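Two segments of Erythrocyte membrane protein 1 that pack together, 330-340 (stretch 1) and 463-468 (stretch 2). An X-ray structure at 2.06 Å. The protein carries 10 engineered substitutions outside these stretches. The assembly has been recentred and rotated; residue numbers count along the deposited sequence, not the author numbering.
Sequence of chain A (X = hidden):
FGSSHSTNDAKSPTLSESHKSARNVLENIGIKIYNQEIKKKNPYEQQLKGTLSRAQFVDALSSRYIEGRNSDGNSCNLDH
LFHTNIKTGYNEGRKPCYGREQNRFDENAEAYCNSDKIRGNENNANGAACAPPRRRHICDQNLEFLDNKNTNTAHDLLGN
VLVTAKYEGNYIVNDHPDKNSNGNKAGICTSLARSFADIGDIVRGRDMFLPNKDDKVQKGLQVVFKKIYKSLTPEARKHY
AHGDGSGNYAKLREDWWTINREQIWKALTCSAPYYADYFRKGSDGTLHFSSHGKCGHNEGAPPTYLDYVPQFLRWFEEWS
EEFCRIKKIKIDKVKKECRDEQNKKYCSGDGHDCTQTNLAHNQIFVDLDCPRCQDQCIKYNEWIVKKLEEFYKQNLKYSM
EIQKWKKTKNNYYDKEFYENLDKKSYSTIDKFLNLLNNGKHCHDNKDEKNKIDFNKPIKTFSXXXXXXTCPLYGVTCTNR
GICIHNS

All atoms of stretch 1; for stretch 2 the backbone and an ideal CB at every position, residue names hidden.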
# COMPACT_ATOMS: atom_id res chain seq x y z
N LYS A 330 2.46 -14.93 -10.78
CA LYS A 330 3.38 -16.03 -10.54
C LYS A 330 2.76 -17.38 -10.83
O LYS A 330 3.44 -18.22 -11.40
CB LYS A 330 4.00 -15.96 -9.14
CG LYS A 330 4.77 -14.69 -8.93
CD LYS A 330 5.74 -14.78 -7.80
CE LYS A 330 6.56 -13.52 -7.77
NZ LYS A 330 7.89 -13.68 -8.41
N ILE A 331 1.47 -17.58 -10.49
CA ILE A 331 0.76 -18.85 -10.75
C ILE A 331 0.69 -19.13 -12.27
O ILE A 331 0.89 -20.27 -12.69
CB ILE A 331 -0.63 -18.89 -10.07
CG1 ILE A 331 -0.52 -19.02 -8.53
CG2 ILE A 331 -1.58 -19.96 -10.68
CD1 ILE A 331 -0.05 -20.32 -8.00
N ASP A 332 0.42 -18.07 -13.07
CA ASP A 332 0.35 -18.12 -14.53
C ASP A 332 1.67 -18.56 -15.16
O ASP A 332 1.64 -19.36 -16.10
CB ASP A 332 -0.14 -16.77 -15.10
CG ASP A 332 -1.61 -16.50 -14.87
OD1 ASP A 332 -2.01 -15.31 -14.88
OD2 ASP A 332 -2.38 -17.48 -14.67
N LYS A 333 2.81 -18.09 -14.61
CA LYS A 333 4.14 -18.48 -15.09
C LYS A 333 4.43 -19.93 -14.72
O LYS A 333 5.07 -20.65 -15.50
CB LYS A 333 5.23 -17.53 -14.55
CG LYS A 333 6.23 -17.07 -15.60
CD LYS A 333 7.37 -18.08 -15.81
CE LYS A 333 8.32 -17.68 -16.92
NZ LYS A 333 7.79 -18.00 -18.26
N VAL A 334 3.95 -20.37 -13.55
CA VAL A 334 4.11 -21.76 -13.10
C VAL A 334 3.26 -22.66 -14.01
O VAL A 334 3.75 -23.69 -14.50
CB VAL A 334 3.76 -21.94 -11.60
CG1 VAL A 334 3.53 -23.40 -11.24
CG2 VAL A 334 4.85 -21.32 -10.72
N LYS A 335 2.02 -22.23 -14.30
CA LYS A 335 1.12 -22.98 -15.17
C LYS A 335 1.73 -23.18 -16.57
O LYS A 335 1.71 -24.31 -17.06
CB LYS A 335 -0.28 -22.34 -15.24
CG LYS A 335 -1.31 -23.31 -15.82
CD LYS A 335 -2.69 -22.72 -16.02
CE LYS A 335 -3.62 -23.81 -16.50
NZ LYS A 335 -5.05 -23.42 -16.46
N LYS A 336 2.33 -22.14 -17.19
CA LYS A 336 2.93 -22.30 -18.53
C LYS A 336 4.09 -23.30 -18.60
O LYS A 336 4.29 -23.91 -19.64
CB LYS A 336 3.23 -20.96 -19.23
CG LYS A 336 4.50 -20.25 -18.79
CD LYS A 336 4.80 -19.02 -19.67
CE LYS A 336 5.63 -19.32 -20.90
NZ LYS A 336 5.90 -18.09 -21.69
N GLU A 337 4.80 -23.52 -17.47
CA GLU A 337 5.89 -24.49 -17.38
C GLU A 337 5.43 -25.87 -16.87
O GLU A 337 6.21 -26.82 -16.95
CB GLU A 337 7.01 -23.95 -16.45
CG GLU A 337 7.56 -22.59 -16.84
CD GLU A 337 8.06 -22.44 -18.26
OE1 GLU A 337 8.89 -23.28 -18.70
OE2 GLU A 337 7.64 -21.48 -18.94
N CYS A 338 4.20 -25.97 -16.31
CA CYS A 338 3.70 -27.21 -15.69
C CYS A 338 2.53 -27.89 -16.36
O CYS A 338 2.44 -29.12 -16.32
CB CYS A 338 3.41 -26.99 -14.21
SG CYS A 338 4.86 -26.53 -13.23
N ARG A 339 1.56 -27.10 -16.83
CA ARG A 339 0.32 -27.63 -17.39
C ARG A 339 -0.09 -26.86 -18.63
O ARG A 339 -0.27 -25.64 -18.59
CB ARG A 339 -0.80 -27.58 -16.34
CG ARG A 339 -1.80 -28.75 -16.41
CD ARG A 339 -1.72 -29.59 -15.16
NE ARG A 339 -2.90 -29.44 -14.30
CZ ARG A 339 -2.92 -29.71 -12.99
NH1 ARG A 339 -1.82 -30.13 -12.38
NH2 ARG A 339 -4.03 -29.55 -12.29
N ASP A 340 -0.23 -27.61 -19.73
CA ASP A 340 -0.73 -27.16 -21.03
C ASP A 340 -1.42 -28.41 -21.61
O ASP A 340 -0.79 -29.21 -22.32
CB ASP A 340 0.41 -26.62 -21.94
CG ASP A 340 -0.06 -25.81 -23.14
OD1 ASP A 340 -1.15 -26.13 -23.69
OD2 ASP A 340 0.66 -24.87 -23.54
N UNK A 463 1.80 -24.64 -1.93
CA UNK A 463 2.43 -24.87 -3.23
C UNK A 463 1.30 -24.71 -4.27
O UNK A 463 0.12 -24.90 -3.93
CB UNK A 463 3.10 -26.24 -3.31
N UNK A 464 1.65 -24.34 -5.51
CA UNK A 464 0.65 -24.22 -6.58
C UNK A 464 0.09 -25.61 -6.87
O UNK A 464 0.81 -26.60 -6.76
CB UNK A 464 1.25 -23.60 -7.84
N UNK A 465 -1.19 -25.69 -7.29
CA UNK A 465 -1.83 -26.95 -7.68
C UNK A 465 -1.08 -27.63 -8.84
O UNK A 465 -1.06 -28.85 -8.92
CB UNK A 465 -3.29 -26.70 -8.08
N UNK A 466 -0.45 -26.83 -9.72
CA UNK A 466 0.33 -27.28 -10.88
C UNK A 466 1.64 -27.97 -10.49
O UNK A 466 2.25 -28.63 -11.31
CB UNK A 466 0.64 -26.09 -11.79
N UNK A 467 2.03 -27.83 -9.21
CA UNK A 467 3.26 -28.37 -8.62
C UNK A 467 3.05 -29.64 -7.83
O UNK A 467 4.04 -30.24 -7.39
CB UNK A 467 3.90 -27.32 -7.71
N UNK A 468 1.78 -30.06 -7.63
CA UNK A 468 1.50 -31.29 -6.86
C UNK A 468 2.15 -32.50 -7.52
O UNK A 468 2.48 -32.44 -8.72
CB UNK A 468 -0.01 -31.52 -6.73

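Position 463 leads in with an extended backbone (phi/psi -68/154), its CA-to-CB bond sideways and nothing of stretch 1 within 5.5 Å of the ideal CB. The contact sets no rule here, and almost any side chain would do. The deposited residue is Ile463, which touches nothing on the helix.

Position 464 is stricter. Its CA-to-CB bond points toward the helix, and the ideal CB already lies 3.5 Å from Ile331 CD1 and 4.1 Å from Val334 CG1, so little room remains in that direction. A small residue suits: alanine, serine, perhaps cysteine. Because a 3-10 segment starts at the next residue, a short side chain able to accept a backbone N-H gains a second use. Ser464 fills both roles. Its OG, at chi1 t, rests 3.6 Å from Ile331 CD1 and accepts a hydrogen bond from the backbone N of position 466, 3.2 Å from that OG.

Position 465 points sideways, and the nearest feature is the guanidinium of Arg339, whose NH2 is 5.1 Å from the ideal CB. An acid, or a neutral chain ending in an acceptor such as glutamine, could reach that charge. Glu465 does so: OE1 makes a salt bridge with Arg339 NH2 at 3.5 Å, a long one.

Position 466 has the most to work with. Its ideal CB sits 3.8 Å from Cys338 CB and 4.0 Å from Val334 CG1, and the sideways bond can send a side chain along the helix between Ile331, Lys335 and Arg339. A long apolar chain or an aromatic ring would suit, and a polar tip could reach the Lys335 amine. Tyr466, at chi1 m, has by far the largest area covered by stretch 1. Lys335 CG lies over one face of its ring, 3.7 Å from the ring centroid in a CH-pi contact, while Lys335 NZ gives Tyr466 OH a weak hydrogen bond at 3.3 Å. At the ring edge, Ile331 CG2 approaches CE2 of Tyr466 to 3.9 Å. The backbone contributes too: water 1 lies 2.9 Å from Tyr466 O, to which it can donate, and accepts from Arg339 NH1 at 2.9 Å.

Position 467 also points sideways, its ideal CB 5.3 Å from Val334 CG1, a gap that a modest apolar side chain could close. Alanine would stop short; valine or cysteine is plausible. Cys467 places SG 3.6 Å from Val334 CG1, and its sulfur is bonded covalently elsewhere in the structure.

At position 468 the backbone is extended again, the CA-to-CB bond is sideways and nothing of stretch 1 lies within 5.5 Å of the ideal CB, so the contact demands little. Lys468 makes no contact with the helix.

Stretch 2, residues 463-468: ISEYCK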
# COMPACT_ATOMS: atom_id res chain seq x y z
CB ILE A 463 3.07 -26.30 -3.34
CG1 ILE A 463 2.03 -27.43 -3.13
CG2 ILE A 463 4.32 -26.46 -2.45
CD1 ILE A 463 2.13 -28.55 -4.11
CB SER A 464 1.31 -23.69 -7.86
OG SER A 464 0.40 -23.80 -8.95
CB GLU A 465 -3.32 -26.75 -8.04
CG GLU A 465 -3.59 -25.97 -9.31
CD GLU A 465 -5.00 -26.08 -9.86
OE1 GLU A 465 -5.48 -27.22 -10.09
OE2 GLU A 465 -5.62 -25.02 -10.11
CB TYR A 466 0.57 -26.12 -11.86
CG TYR A 466 -0.73 -25.45 -12.26
CD1 TYR A 466 -1.72 -26.15 -12.93
CD2 TYR A 466 -1.00 -24.13 -11.89
CE1 TYR A 466 -2.95 -25.57 -13.23
CE2 TYR A 466 -2.22 -23.53 -12.20
CZ TYR A 466 -3.19 -24.25 -12.87
OH TYR A 466 -4.39 -23.67 -13.20
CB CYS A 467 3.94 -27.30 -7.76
SG CYS A 467 4.38 -25.81 -8.68
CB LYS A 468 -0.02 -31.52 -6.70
CG LYS A 468 -0.69 -30.53 -5.77
CD LYS A 468 -2.20 -30.75 -5.71
CE LYS A 468 -2.85 -30.01 -4.57
NZ LYS A 468 -2.96 -28.55 -4.81
O HOH W 1 0.89 -29.85 -13.50
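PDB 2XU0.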